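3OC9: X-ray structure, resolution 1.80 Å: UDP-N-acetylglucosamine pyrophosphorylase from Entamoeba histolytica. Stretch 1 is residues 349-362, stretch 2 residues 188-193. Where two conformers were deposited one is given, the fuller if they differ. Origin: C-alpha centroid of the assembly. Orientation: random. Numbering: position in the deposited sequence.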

ATOM      1  N   THR A 349      -6.634  11.727 -12.777  1.00 29.07           N
ATOM      2  CA  THR A 349      -5.934  10.545 -13.320  1.00 28.22           C
ATOM      3  C   THR A 349      -6.416   9.259 -12.632  1.00 26.74           C
ATOM      4  O   THR A 349      -6.568   8.208 -13.291  1.00 26.15           O
ATOM      5  CB  THR A 349      -4.366  10.653 -13.292  1.00 28.04           C
ATOM      6  OG1 THR A 349      -3.871  10.719 -11.940  1.00 27.33           O
ATOM      7  CG2 THR A 349      -3.881  11.876 -14.066  1.00 28.78           C
ATOM      8  N   VAL A 350      -6.680   9.360 -11.322  1.00 25.92           N
ATOM      9  CA  VAL A 350      -7.277   8.245 -10.551  1.00 25.70           C
ATOM     10  C   VAL A 350      -8.679   7.883 -11.074  1.00 26.17           C
ATOM     11  O   VAL A 350      -8.962   6.711 -11.341  1.00 25.96           O
ATOM     12  CB  VAL A 350      -7.299   8.530  -9.011  1.00 25.46           C
ATOM     13  CG1 VAL A 350      -8.119   7.461  -8.275  1.00 26.26           C
ATOM     14  CG2 VAL A 350      -5.863   8.627  -8.452  1.00 26.40           C
ATOM     15  N   LYS A 351      -9.559   8.881 -11.221  1.00 27.85           N
ATOM     16  CA  LYS A 351     -10.885   8.686 -11.844  1.00 28.94           C
ATOM     17  C   LYS A 351     -10.865   7.973 -13.206  1.00 29.40           C
ATOM     18  O   LYS A 351     -11.595   6.983 -13.399  1.00 30.03           O
ATOM     19  CB  LYS A 351     -11.604  10.034 -12.007  1.00 30.09           C
ATOM     20  CG  LYS A 351     -12.658  10.316 -11.000  1.00 33.07           C
ATOM     21  CD  LYS A 351     -13.474  11.531 -11.487  1.00 36.18           C
ATOM     22  CE  LYS A 351     -14.455  11.979 -10.439  1.00 38.95           C
ATOM     23  NZ  LYS A 351     -14.950  13.371 -10.678  1.00 40.05           N
ATOM     24  N   ARG A 352     -10.032   8.475 -14.132  1.00 30.07           N
ATOM     25  CA  ARG A 352      -9.887   7.901 -15.483  0.50 30.41           C
ATOM     26  C   ARG A 352      -9.502   6.416 -15.441  1.00 29.98           C
ATOM     27  O   ARG A 352     -10.068   5.602 -16.198  1.00 30.00           O
ATOM     28  CB  ARG A 352      -8.864   8.714 -16.304  0.50 31.69           C
ATOM     29  CG  ARG A 352      -8.640   8.250 -17.757  0.50 32.75           C
ATOM     30  CD  ARG A 352      -7.482   9.000 -18.436  0.50 35.94           C
ATOM     31  NE  ARG A 352      -7.838  10.380 -18.762  0.50 37.31           N
ATOM     32  CZ  ARG A 352      -7.368  11.447 -18.120  0.50 38.27           C
ATOM     33  NH1 ARG A 352      -6.502  11.294 -17.129  0.50 37.97           N
ATOM     34  NH2 ARG A 352      -7.761  12.667 -18.471  0.50 39.04           N
ATOM     35  N   ASP A 353      -8.556   6.070 -14.553  1.00 27.36           N
ATOM     36  CA  ASP A 353      -8.054   4.694 -14.418  1.00 26.25           C
ATOM     37  C   ASP A 353      -9.129   3.755 -13.803  1.00 25.48           C
ATOM     38  O   ASP A 353      -9.344   2.640 -14.299  1.00 25.42           O
ATOM     39  CB  ASP A 353      -6.742   4.660 -13.586  1.00 25.27           C
ATOM     40  CG  ASP A 353      -5.497   5.181 -14.357  1.00 27.45           C
ATOM     41  OD1 ASP A 353      -5.477   5.170 -15.605  1.00 28.70           O
ATOM     42  OD2 ASP A 353      -4.508   5.576 -13.693  1.00 25.49           O
ATOM     43  N   TRP A 354      -9.814   4.216 -12.749  1.00 24.59           N
ATOM     44  CA  TRP A 354     -10.873   3.404 -12.094  1.00 24.48           C
ATOM     45  C   TRP A 354     -12.063   3.129 -13.059  1.00 25.03           C
ATOM     46  O   TRP A 354     -12.561   1.989 -13.148  1.00 24.10           O
ATOM     47  CB  TRP A 354     -11.314   4.047 -10.755  1.00 24.09           C
ATOM     48  CG  TRP A 354     -12.348   3.248  -9.927  1.00 23.37           C
ATOM     49  CD1 TRP A 354     -12.309   1.905  -9.610  1.00 22.85           C
ATOM     50  CD2 TRP A 354     -13.522   3.773  -9.290  1.00 24.06           C
ATOM     51  NE1 TRP A 354     -13.405   1.567  -8.848  1.00 22.92           N
ATOM     52  CE2 TRP A 354     -14.169   2.688  -8.641  1.00 23.17           C
ATOM     53  CE3 TRP A 354     -14.106   5.048  -9.229  1.00 25.89           C
ATOM     54  CZ2 TRP A 354     -15.359   2.843  -7.926  1.00 23.47           C
ATOM     55  CZ3 TRP A 354     -15.307   5.204  -8.508  1.00 25.72           C
ATOM     56  CH2 TRP A 354     -15.916   4.100  -7.874  1.00 25.74           C
ATOM     57  N   TYR A 355     -12.476   4.158 -13.803  1.00 26.41           N
ATOM     58  CA  TYR A 355     -13.565   4.022 -14.784  1.00 28.05           C
ATOM     59  C   TYR A 355     -13.226   3.000 -15.888  1.00 28.09           C
ATOM     60  O   TYR A 355     -14.078   2.184 -16.251  1.00 28.48           O
ATOM     61  CB  TYR A 355     -13.951   5.385 -15.397  1.00 28.97           C
ATOM     62  CG  TYR A 355     -14.650   6.380 -14.467  1.00 31.09           C
ATOM     63  CD1 TYR A 355     -15.060   6.017 -13.176  1.00 33.38           C
ATOM     64  CD2 TYR A 355     -14.908   7.698 -14.891  1.00 33.31           C
ATOM     65  CE1 TYR A 355     -15.698   6.942 -12.316  1.00 34.64           C
ATOM     66  CE2 TYR A 355     -15.552   8.630 -14.039  1.00 35.95           C
ATOM     67  CZ  TYR A 355     -15.943   8.243 -12.758  1.00 36.99           C
ATOM     68  OH  TYR A 355     -16.588   9.153 -11.917  1.00 37.93           O
ATOM     69  N   ARG A 356     -11.985   3.021 -16.394  1.00 28.25           N
ATOM     70  CA  ARG A 356     -11.567   2.103 -17.467  1.00 29.04           C
ATOM     71  C   ARG A 356     -11.498   0.643 -16.983  1.00 28.61           C
ATOM     72  O   ARG A 356     -11.905  -0.281 -17.711  1.00 28.99           O
ATOM     73  CB  ARG A 356     -10.225   2.547 -18.091  1.00 29.79           C
ATOM     74  CG  ARG A 356     -10.321   3.814 -18.962  1.00 33.46           C
ATOM     75  CD  ARG A 356      -8.931   4.315 -19.401  1.00 40.66           C
ATOM     76  NE  ARG A 356      -9.007   5.573 -20.148  1.00 45.59           N
ATOM     77  CZ  ARG A 356      -7.967   6.185 -20.722  1.00 49.14           C
ATOM     78  NH1 ARG A 356      -6.740   5.669 -20.645  1.00 49.73           N
ATOM     79  NH2 ARG A 356      -8.152   7.322 -21.378  1.00 51.63           N
ATOM     80  N   LEU A 357     -10.990   0.436 -15.760  1.00 26.38           N
ATOM     81  CA  LEU A 357     -11.011  -0.900 -15.142  1.00 25.96           C
ATOM     82  C   LEU A 357     -12.446  -1.473 -15.020  1.00 26.07           C
ATOM     83  O   LEU A 357     -12.688  -2.661 -15.326  1.00 26.50           O
ATOM     84  CB  LEU A 357     -10.308  -0.872 -13.766  1.00 24.81           C
ATOM     85  CG  LEU A 357     -10.225  -2.201 -13.006  1.00 24.48           C
ATOM     86  CD1 LEU A 357      -9.515  -3.291 -13.834  1.00 24.02           C
ATOM     87  CD2 LEU A 357      -9.538  -2.002 -11.622  1.00 24.48           C
ATOM     88  N   ASN A 358     -13.390  -0.642 -14.576  1.00 25.74           N
ATOM     89  CA  ASN A 358     -14.764  -1.092 -14.352  1.00 27.17           C
ATOM     90  C   ASN A 358     -15.473  -1.505 -15.669  1.00 28.38           C
ATOM     91  O   ASN A 358     -16.229  -2.490 -15.706  1.00 29.20           O
ATOM     92  CB  ASN A 358     -15.572  -0.026 -13.579  1.00 27.20           C
ATOM     93  CG  ASN A 358     -15.094   0.153 -12.136  1.00 27.33           C
ATOM     94  OD1 ASN A 358     -14.461  -0.737 -11.565  1.00 25.82           O
ATOM     95  ND2 ASN A 358     -15.407   1.302 -11.544  1.00 27.25           N
ATOM     96  N   ILE A 359     -15.179  -0.785 -16.747  1.00 29.22           N
ATOM     97  CA  ILE A 359     -15.649  -1.162 -18.107  1.00 30.72           C
ATOM     98  C   ILE A 359     -15.098  -2.533 -18.553  1.00 30.68           C
ATOM     99  O   ILE A 359     -15.857  -3.398 -19.037  1.00 31.24           O
ATOM    100  CB  ILE A 359     -15.294  -0.067 -19.142  1.00 31.04           C
ATOM    101  CG1 ILE A 359     -16.043   1.226 -18.809  1.00 32.64           C
ATOM    102  CG2 ILE A 359     -15.597  -0.539 -20.578  1.00 32.85           C
ATOM    103  CD1 ILE A 359     -15.562   2.437 -19.599  1.00 33.88           C
ATOM    104  N   TYR A 360     -13.791  -2.732 -18.373  1.00 29.93           N
ATOM    105  CA  TYR A 360     -13.138  -4.025 -18.612  1.00 30.37           C
ATOM    106  C   TYR A 360     -13.814  -5.187 -17.856  1.00 30.27           C
ATOM    107  O   TYR A 360     -14.062  -6.250 -18.449  1.00 31.24           O
ATOM    108  CB  TYR A 360     -11.615  -3.930 -18.316  1.00 29.49           C
ATOM    109  CG  TYR A 360     -10.859  -5.272 -18.269  1.00 31.66           C
ATOM    110  CD1 TYR A 360     -10.351  -5.853 -19.436  1.00 34.00           C
ATOM    111  CD2 TYR A 360     -10.648  -5.942 -17.054  1.00 30.85           C
ATOM    112  CE1 TYR A 360      -9.657  -7.070 -19.396  1.00 35.53           C
ATOM    113  CE2 TYR A 360      -9.960  -7.168 -17.006  1.00 33.32           C
ATOM    114  CZ  TYR A 360      -9.470  -7.722 -18.178  1.00 35.27           C
ATOM    115  OH  TYR A 360      -8.787  -8.932 -18.152  1.00 39.02           O
ATOM    116  N   TYR A 361     -14.115  -4.998 -16.565  1.00 29.67           N
ATOM    117  CA  TYR A 361     -14.749  -6.057 -15.757  1.00 30.03           C
ATOM    118  C   TYR A 361     -16.182  -6.389 -16.270  1.00 31.32           C
ATOM    119  O   TYR A 361     -16.577  -7.571 -16.356  1.00 31.13           O
ATOM    120  CB  TYR A 361     -14.757  -5.686 -14.260  1.00 28.79           C
ATOM    121  CG  TYR A 361     -13.414  -5.896 -13.521  1.00 27.30           C
ATOM    122  CD1 TYR A 361     -12.524  -6.924 -13.898  1.00 26.96           C
ATOM    123  CD2 TYR A 361     -13.073  -5.091 -12.417  1.00 25.57           C
ATOM    124  CE1 TYR A 361     -11.290  -7.129 -13.192  1.00 25.66           C
ATOM    125  CE2 TYR A 361     -11.845  -5.288 -11.713  1.00 25.72           C
ATOM    126  CZ  TYR A 361     -10.973  -6.310 -12.111  1.00 26.15           C
ATOM    127  OH  TYR A 361      -9.763  -6.510 -11.431  1.00 25.94           O
ATOM    128  N   LEU A 362     -16.944  -5.357 -16.627  1.00 31.80           N
ATOM    129  CA  LEU A 362     -18.275  -5.569 -17.223  1.00 33.40           C
ATOM    130  C   LEU A 362     -18.229  -6.418 -18.509  1.00 34.98           C
ATOM    131  O   LEU A 362     -19.056  -7.316 -18.682  1.00 35.56           O
ATOM    132  CB  LEU A 362     -19.000  -4.237 -17.473  1.00 33.50           C
ATOM    133  CG  LEU A 362     -19.659  -3.545 -16.274  1.00 33.99           C
ATOM    134  CD1 LEU A 362     -20.043  -2.079 -16.595  1.00 34.35           C
ATOM    135  CD2 LEU A 362     -20.880  -4.314 -15.717  1.00 33.43           C
TER
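Stretch 2 188-193: NILCKD

Residues 349–362 form a continuous stretch of α-helix within a longer one, held by regular backbone hydrogen bonds such as W354 N to V350 O (3.0 Å). Against one side of it lies the segment 188–193, which is neither helix nor strand. Its first four residues make a type I β turn, closed by the bond from C191 N to N188 O (3.3 Å). The side chain of N188 points its CA-to-CB bond away from the helix and folds back on the turn, where OD1 accepts a hydrogen bond from L190 N (3.2 Å). The two central residues of the turn, I189 and L190, both direct their CA-to-CB bonds toward the helix.

The segment follows the helix in the same general sense, I189 lying near V350, L190 near W354, and K192 reaching Y361. The backbones stay well apart, with CA atoms 7.4 Å from each other both for V350 and I189 and for W354 and L190, so that side chains fill the space between them. No direct hydrogen bond joins the two stretches, and the fit is mainly one of apolar shape.

L190 is the principal bump. Its side chain, with chi1 m and chi2 t, enters a shallow hollow formed by D353, W354 and L357, three residues brought together by the helical repeat. Its CD2 methyl lies 3.9 Å from CD1 of W354, approaching the indole obliquely, and 4.3 Å from CD2 of L357. The other methyl, CD1, turns to the D353 side of the hollow and comes within 4.4 Å of CB of that residue, meeting the aliphatic base of the aspartate.

One turn of helix before W354, V350 and I189 meet side chain to side chain: CG1 of V350 is 3.7 Å from CG1 of I189, the closest approach between the stretches. These buried branched side chains extend the apolar seam begun by L190.

At the other end the contact loosens and becomes more polar. The CA-to-CB bond of K192 points sideways, but the extended side chain, t from chi2 to chi4, brings its end nearer the helix, where CE lies 4.3 Å from OH of Y361. A water molecule completes this corner, accepting a hydrogen bond from NZ of K192 (3.0 Å) and hydrogen-bonded to OH of Y361 (2.8 Å). It thus bridges the lysine and the tyrosine, whose polar ends do not bond directly. The whole contact is modest, burying 263 Å² summed over both sides.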

ATOM      1  N   ASN A 188      -2.230   4.261  -3.087  1.00 23.41           N
ATOM      2  CA  ASN A 188      -2.704   3.473  -4.275  1.00 23.02           C
ATOM      3  C   ASN A 188      -4.180   3.037  -4.201  1.00 22.30           C
ATOM      4  O   ASN A 188      -4.523   2.068  -3.526  1.00 19.92           O
ATOM      5  CB  ASN A 188      -1.783   2.256  -4.522  1.00 22.60           C
ATOM      6  CG  ASN A 188      -2.132   1.451  -5.801  1.00 23.05           C
ATOM      7  OD1 ASN A 188      -3.121   1.718  -6.520  1.00 22.73           O
ATOM      8  ND2 ASN A 188      -1.299   0.440  -6.078  1.00 19.76           N
ATOM      9  N   ILE A 189      -5.044   3.767  -4.912  1.00 23.44           N
ATOM     10  CA  ILE A 189      -6.503   3.604  -4.808  1.00 23.38           C
ATOM     11  C   ILE A 189      -6.997   2.219  -5.329  1.00 23.16           C
ATOM     12  O   ILE A 189      -7.991   1.662  -4.834  1.00 23.55           O
ATOM     13  CB  ILE A 189      -7.231   4.803  -5.558  1.00 24.52           C
ATOM     14  CG1 ILE A 189      -6.695   6.182  -5.073  1.00 26.77           C
ATOM     15  CG2 ILE A 189      -8.765   4.698  -5.490  1.00 25.54           C
ATOM     16  CD1 ILE A 189      -6.703   6.420  -3.535  1.00 27.13           C
ATOM     17  N   LEU A 190      -6.275   1.652  -6.289  1.00 21.50           N
ATOM     18  CA  LEU A 190      -6.663   0.349  -6.880  1.00 20.76           C
ATOM     19  C   LEU A 190      -6.156  -0.901  -6.145  1.00 20.07           C
ATOM     20  O   LEU A 190      -6.440  -2.027  -6.594  1.00 19.73           O
ATOM     21  CB  LEU A 190      -6.278   0.295  -8.372  1.00 20.67           C
ATOM     22  CG  LEU A 190      -6.907   1.389  -9.261  1.00 22.00           C
ATOM     23  CD1 LEU A 190      -6.456   1.280 -10.707  1.00 25.88           C
ATOM     24  CD2 LEU A 190      -8.434   1.354  -9.207  1.00 22.38           C
ATOM     25  N   CYS A 191      -5.418  -0.726  -5.037  1.00 18.65           N
ATOM     26  CA  CYS A 191      -4.865  -1.883  -4.300  1.00 19.61           C
ATOM     27  C   CYS A 191      -5.913  -2.966  -3.935  1.00 19.34           C
ATOM     28  O   CYS A 191      -7.016  -2.641  -3.441  1.00 19.45           O
ATOM     29  CB  CYS A 191      -4.091  -1.414  -3.059  1.00 19.41           C
ATOM     30  SG  CYS A 191      -3.198  -2.733  -2.165  1.00 20.82           S
ATOM     31  N   LYS A 192      -5.579  -4.240  -4.179  1.00 18.87           N
ATOM     32  CA  LYS A 192      -6.507  -5.348  -3.855  1.00 18.37           C
ATOM     33  C   LYS A 192      -6.515  -5.759  -2.345  1.00 18.66           C
ATOM     34  O   LYS A 192      -7.249  -6.659  -1.947  1.00 19.66           O
ATOM     35  CB  LYS A 192      -6.260  -6.583  -4.769  1.00 18.97           C
ATOM     36  CG  LYS A 192      -6.698  -6.423  -6.264  1.00 18.22           C
ATOM     37  CD  LYS A 192      -6.359  -7.737  -7.043  1.00 19.49           C
ATOM     38  CE  LYS A 192      -6.845  -7.711  -8.515  1.00 21.90           C
ATOM     39  NZ  LYS A 192      -6.527  -9.042  -9.211  1.00 19.85           N
ATOM     40  N   ASP A 193      -5.702  -5.110  -1.505  1.00 17.89           N
ATOM     41  CA  ASP A 193      -5.703  -5.410  -0.051  1.00 17.99           C
ATOM     42  C   ASP A 193      -5.302  -6.874   0.196  1.00 18.23           C
ATOM     43  O   ASP A 193      -4.259  -7.285  -0.335  1.00 17.96           O
ATOM     44  CB  ASP A 193      -7.033  -4.955   0.621  1.00 18.32           C
ATOM     45  CG  ASP A 193      -7.240  -3.422   0.532  1.00 21.32           C
ATOM     46  OD1 ASP A 193      -6.254  -2.673   0.694  1.00 23.98           O
ATOM     47  OD2 ASP A 193      -8.376  -2.944   0.305  1.00 24.24           O
TER
HETATM   48  O   HOH W   1      -8.113  -8.783 -11.793  1.00 30.22           O